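Local coordinates for protein stress response kinase A (Escherichia coli, PDB 1ZYL) that phosphorylates itself and other proteins on serine and threonine using ATP, and probably helps cells suppress the effects of stress linked to reactive oxygen species, at residues Q113-A116 and D120-E123; M232-D237 and M243-I248. All blocks are in the same frame, centred on the assembly; numbering follows the deposited sequence.

Contact 1 (Q113-A116 and D120-E123); sequences QFEA and DQME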
loop_
_atom_site.group_PDB
_atom_site.type_symbol
_atom_site.label_atom_id
_atom_site.label_comp_id
_atom_site.label_asym_id
_atom_site.label_seq_id
_atom_site.Cartn_x
_atom_site.Cartn_y
_atom_site.Cartn_z
ATOM N N GLN A 113 10.157 -1.884 -15.635
ATOM C CA GLN A 113 9.901 -2.605 -14.397
ATOM C C GLN A 113 11.127 -2.602 -13.490
ATOM O O GLN A 113 12.203 -3.045 -13.883
ATOM C CB GLN A 113 9.494 -4.048 -14.722
ATOM C CG GLN A 113 8.176 -4.166 -15.490
ATOM C CD GLN A 113 8.310 -4.893 -16.828
ATOM O OE1 GLN A 113 8.955 -4.401 -17.767
ATOM N NE2 GLN A 113 7.694 -6.070 -16.919
ATOM N N PHE A 114 10.956 -2.095 -12.274
ATOM C CA PHE A 114 12.045 -2.035 -11.306
ATOM C C PHE A 114 12.512 -3.433 -10.930
ATOM O O PHE A 114 11.699 -4.302 -10.611
ATOM C CB PHE A 114 11.605 -1.260 -10.053
ATOM C CG PHE A 114 12.505 -1.459 -8.860
ATOM C CD1 PHE A 114 12.297 -2.524 -7.982
ATOM C CD2 PHE A 114 13.578 -0.602 -8.630
ATOM C CE1 PHE A 114 13.150 -2.728 -6.898
ATOM C CE2 PHE A 114 14.437 -0.802 -7.547
ATOM C CZ PHE A 114 14.226 -1.863 -6.681
ATOM N N GLU A 115 13.829 -3.628 -10.964
ATOM C CA GLU A 115 14.445 -4.912 -10.650
ATOM C C GLU A 115 15.046 -4.953 -9.243
ATOM O O GLU A 115 16.136 -4.433 -9.007
ATOM C CB GLU A 115 15.531 -5.212 -11.680
ATOM C CG GLU A 115 15.067 -5.049 -13.116
ATOM C CD GLU A 115 16.208 -5.150 -14.109
ATOM O OE1 GLU A 115 15.950 -5.046 -15.328
ATOM O OE2 GLU A 115 17.364 -5.331 -13.670
ATOM N N ALA A 116 14.332 -5.586 -8.316
ATOM C CA ALA A 116 14.786 -5.695 -6.934
ATOM C C ALA A 116 16.071 -6.509 -6.861
ATOM O O ALA A 116 16.767 -6.518 -5.842
ATOM C CB ALA A 116 13.704 -6.347 -6.077
ATOM N N ASP A 120 22.192 -2.269 -7.220
ATOM C CA ASP A 120 22.420 -0.853 -7.486
ATOM C C ASP A 120 21.104 -0.077 -7.452
ATOM O O ASP A 120 21.016 0.982 -6.826
ATOM C CB ASP A 120 23.104 -0.668 -8.845
ATOM C CG ASP A 120 24.329 0.235 -8.769
ATOM O OD1 ASP A 120 25.308 -0.146 -8.086
ATOM O OD2 ASP A 120 24.309 1.324 -9.389
ATOM N N GLN A 121 20.083 -0.600 -8.126
ATOM C CA GLN A 121 18.779 0.052 -8.142
ATOM C C GLN A 121 18.219 0.076 -6.725
ATOM O O GLN A 121 17.502 0.998 -6.336
ATOM C CB GLN A 121 17.821 -0.692 -9.073
ATOM C CG GLN A 121 18.167 -0.552 -10.546
ATOM C CD GLN A 121 17.104 -1.130 -11.464
ATOM O OE1 GLN A 121 17.143 -0.919 -12.672
ATOM N NE2 GLN A 121 16.152 -1.864 -10.895
ATOM N N MET A 122 18.569 -0.952 -5.960
ATOM C CA MET A 122 18.145 -1.078 -4.572
ATOM C C MET A 122 18.659 0.138 -3.817
ATOM O O MET A 122 17.919 0.776 -3.084
ATOM C CB MET A 122 18.744 -2.343 -3.957
ATOM C CG MET A 122 18.030 -2.844 -2.725
ATOM S SD MET A 122 16.676 -3.921 -3.177
ATOM C CE MET A 122 17.552 -5.480 -3.424
ATOM N N GLU A 123 19.938 0.448 -4.006
ATOM C CA GLU A 123 20.558 1.588 -3.345
ATOM C C GLU A 123 19.906 2.898 -3.745
ATOM O O GLU A 123 19.641 3.741 -2.891
ATOM C CB GLU A 123 22.051 1.654 -3.662
ATOM C CG GLU A 123 22.880 0.596 -2.968
ATOM C CD GLU A 123 24.369 0.856 -3.091
ATOM O OE1 GLU A 123 24.861 0.951 -4.237
ATOM O OE2 GLU A 123 25.046 0.966 -2.044
#
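Ala116 and Met122 bring the two backbones closest, 6.2 Å from CA to CA, and Glu115 faces Gln121 in the same register. Segment 113-116 runs from the end of strand 112-113 into the loop before helix 119-136, and 120-123 lies in the first turns of that helix, so the contact is a tight strand-to-helix connection in the protein kinase-like fold of the phosphotransferase family. Asn118, just before the helix, accepts a hydrogen bond from Gln121 N through OD1.

Gln121 points its CB toward the loop and gives the largest share of the contact. Its extended chain reaches between Phe114 and Glu115, and NE2 comes to 3.5 Å from Glu115 CB. As modelled, NE2 also faces Glu115 N, but these are two donors and form no hydrogen bond. Glutamine suits the place because its methylenes can lie against a ring while the amide ends among backbone polar groups.

Phe114 holds CG anti to its own N (chi1 164°), which brings the end of the ring up to the helix; there the ring and the Gln121 chain run alongside one another in opposed directions, ring and amide planes 29° apart. Ile207 of strand 207-209 also touches this buried ring, which lies about 9 Å, side chain to side chain, from Asn206, inferred to bind magnesium. Replacing Phe114 with an alanine would probably open a gap between strand 207-209 and the start of helix 119-136, leaving the Gln121 methylenes without the ring they lie against. The ring's CE2 corner meets Gln121 CB at 3.7 Å, and Gln121 O sits at the ring edge, in its plane, 3.8 Å from CE2.

Contact 2 (M232-D237 and M243-I248); sequences MLLNGD and MQLETI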
loop_
_atom_site.group_PDB
_atom_site.type_symbol
_atom_site.label_atom_id
_atom_site.label_comp_id
_atom_site.label_asym_id
_atom_site.label_seq_id
_atom_site.Cartn_x
_atom_site.Cartn_y
_atom_site.Cartn_z
ATOM N N MET A 232 9.273 -4.754 2.741
ATOM C CA MET A 232 8.753 -5.463 1.568
ATOM C C MET A 232 9.683 -5.486 0.371
ATOM O O MET A 232 9.355 -6.077 -0.654
ATOM C CB MET A 232 7.387 -4.904 1.141
ATOM C CG MET A 232 6.240 -5.338 2.053
ATOM S SD MET A 232 4.622 -4.754 1.539
ATOM C CE MET A 232 4.714 -3.075 2.071
ATOM N N LEU A 233 10.846 -4.856 0.495
ATOM C CA LEU A 233 11.798 -4.824 -0.607
ATOM C C LEU A 233 12.690 -6.062 -0.637
ATOM O O LEU A 233 13.013 -6.569 -1.704
ATOM C CB LEU A 233 12.674 -3.561 -0.529
ATOM C CG LEU A 233 12.039 -2.184 -0.791
ATOM C CD1 LEU A 233 13.057 -1.088 -0.551
ATOM C CD2 LEU A 233 11.529 -2.095 -2.214
ATOM N N LEU A 234 13.073 -6.556 0.534
ATOM C CA LEU A 234 13.957 -7.709 0.622
ATOM C C LEU A 234 13.475 -8.907 -0.171
ATOM O O LEU A 234 12.288 -9.203 -0.205
ATOM C CB LEU A 234 14.138 -8.119 2.074
ATOM C CG LEU A 234 14.305 -7.020 3.120
ATOM C CD1 LEU A 234 14.928 -7.668 4.346
ATOM C CD2 LEU A 234 15.179 -5.873 2.614
ATOM N N ASN A 235 14.411 -9.607 -0.801
ATOM C CA ASN A 235 14.074 -10.776 -1.595
ATOM C C ASN A 235 15.262 -11.722 -1.709
ATOM O O ASN A 235 16.395 -11.276 -1.880
ATOM C CB ASN A 235 13.650 -10.346 -2.994
ATOM C CG ASN A 235 14.767 -9.665 -3.752
ATOM O OD1 ASN A 235 15.197 -8.575 -3.393
ATOM N ND2 ASN A 235 15.250 -10.311 -4.803
ATOM N N GLY A 236 15.007 -13.025 -1.610
ATOM C CA GLY A 236 16.084 -13.994 -1.738
ATOM C C GLY A 236 16.314 -14.867 -0.526
ATOM O O GLY A 236 15.449 -14.980 0.341
ATOM N N ASP A 237 17.481 -15.499 -0.465
ATOM C CA ASP A 237 17.788 -16.349 0.673
ATOM C C ASP A 237 18.125 -15.451 1.861
ATOM O O ASP A 237 18.327 -14.242 1.702
ATOM C CB ASP A 237 18.955 -17.301 0.352
ATOM C CG ASP A 237 20.307 -16.611 0.357
ATOM O OD1 ASP A 237 21.339 -17.310 0.221
ATOM O OD2 ASP A 237 20.342 -15.374 0.496
ATOM N N MET A 243 22.307 -8.774 3.275
ATOM C CA MET A 243 23.103 -7.731 2.666
ATOM C C MET A 243 22.273 -6.627 2.044
ATOM O O MET A 243 22.703 -5.475 2.048
ATOM C CB MET A 243 24.058 -8.312 1.629
ATOM C CG MET A 243 23.414 -8.707 0.333
ATOM S SD MET A 243 24.387 -8.070 -1.009
ATOM C CE MET A 243 23.641 -6.465 -1.168
ATOM N N GLN A 244 21.095 -6.961 1.513
ATOM C CA GLN A 244 20.235 -5.942 0.907
ATOM C C GLN A 244 19.820 -4.992 2.009
ATOM O O GLN A 244 19.942 -3.774 1.883
ATOM C CB GLN A 244 18.969 -6.545 0.313
ATOM C CG GLN A 244 19.196 -7.703 -0.600
ATOM C CD GLN A 244 17.895 -8.283 -1.098
ATOM O OE1 GLN A 244 16.868 -8.208 -0.417
ATOM N NE2 GLN A 244 17.925 -8.879 -2.287
ATOM N N LEU A 245 19.323 -5.560 3.096
ATOM C CA LEU A 245 18.903 -4.738 4.211
ATOM C C LEU A 245 20.085 -3.876 4.621
ATOM O O LEU A 245 19.989 -2.656 4.720
ATOM C CB LEU A 245 18.458 -5.610 5.385
ATOM C CG LEU A 245 17.937 -4.790 6.564
ATOM C CD1 LEU A 245 16.933 -3.769 6.055
ATOM C CD2 LEU A 245 17.309 -5.705 7.598
ATOM N N GLU A 246 21.212 -4.527 4.845
ATOM C CA GLU A 246 22.412 -3.829 5.244
ATOM C C GLU A 246 22.734 -2.738 4.215
ATOM O O GLU A 246 23.160 -1.638 4.577
ATOM C CB GLU A 246 23.546 -4.850 5.351
ATOM C CG GLU A 246 24.825 -4.376 6.019
ATOM C CD GLU A 246 25.747 -5.541 6.388
ATOM O OE1 GLU A 246 26.953 -5.310 6.625
ATOM O OE2 GLU A 246 25.262 -6.690 6.453
ATOM N N THR A 247 22.484 -3.029 2.941
ATOM C CA THR A 247 22.788 -2.097 1.856
ATOM C C THR A 247 21.842 -0.915 1.677
ATOM O O THR A 247 22.287 0.226 1.524
ATOM C CB THR A 247 22.888 -2.839 0.503
ATOM O OG1 THR A 247 24.066 -3.650 0.494
ATOM C CG2 THR A 247 22.955 -1.858 -0.650
ATOM N N ILE A 248 20.540 -1.181 1.679
ATOM C CA ILE A 248 19.575 -0.107 1.497
ATOM C C ILE A 248 19.616 0.879 2.666
ATOM O O ILE A 248 19.279 2.044 2.500
ATOM C CB ILE A 248 18.121 -0.657 1.302
ATOM C CG1 ILE A 248 17.506 -1.038 2.640
ATOM C CG2 ILE A 248 18.126 -1.858 0.371
ATOM C CD1 ILE A 248 16.741 0.088 3.281
#
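Gln244 reaches out from its helix and grips Asn235 with both ends of its amide. Asn235 N donates to Gln244 OE1 at 2.9 Å, a nearly straight bond (159° at the hydrogen) that lies in the carbonyl plane and uses a lone pair. From the other end of the amide, NE2 gives a hydrogen bond to Asn235 OD1 at 3.0 Å, approaching from above the plane of the Asn235 side-chain amide, and a weak one to Asn235 O. The two amides meet at 37° between planes, so the pair is not coplanar. Glutamine suits this place because its amide carries both an acceptor and a donor, so one side chain answers both the N-H and the oxygens of Asn235.

Two things put the amide there: the CB of Gln244 points toward the loop, and its chain is extended beyond CG (chi2 177°), spanning the distance to Asn235. Beside it, Leu234 CB packs 3.7 Å from Gln244 OE1, and its branched end turns to the helix, where CD1 lies 4.2 Å from Leu245 CB. This apolar patch flanks the polar grip, and Ile263 touches Leu245 from a neighbouring loop.

Farther out, Gly236 adopts backbone angles at which a CB would be jammed against the preceding carbonyl, a clash that any side chain would bring, which is why glycine suits this position. Asp237 then serves as N-cap of helix 238-252, its OD2 accepting from Glu240 N. Within the helix, Thr247 OG1 and N both donate to Met243 O, from opposite faces of its plane.

Helix 119-136 packs alongside, with Met122 against Gln244 and Ile248, while Asn235 touches Asp117, and Met232, just after helix 228-231, touches His203.

Overall arrangement
The two contacts lie on the same side of the chain's centre with their own centres 11 Å apart, and both lie within the phosphotransferase-family part of the chain. They come in series: contact 1 closes at the start of helix 119-136 before contact 2 opens after helix 228-231. Each folds an irregular segment back on the helix that follows it, and those two helices meet directly, Met122 CG lying 3.3 Å from Ile248 CG2 and Glu123 CG 3.4 Å from Thr247 CG2. The loops also adjoin, Ala116 O packing 3.6 Å from Asn235 OD1. Through Leu233 this packing comes within about 10 Å, side chain to side chain, of Asp201, the inferred proton acceptor, without touching it in the contacts described.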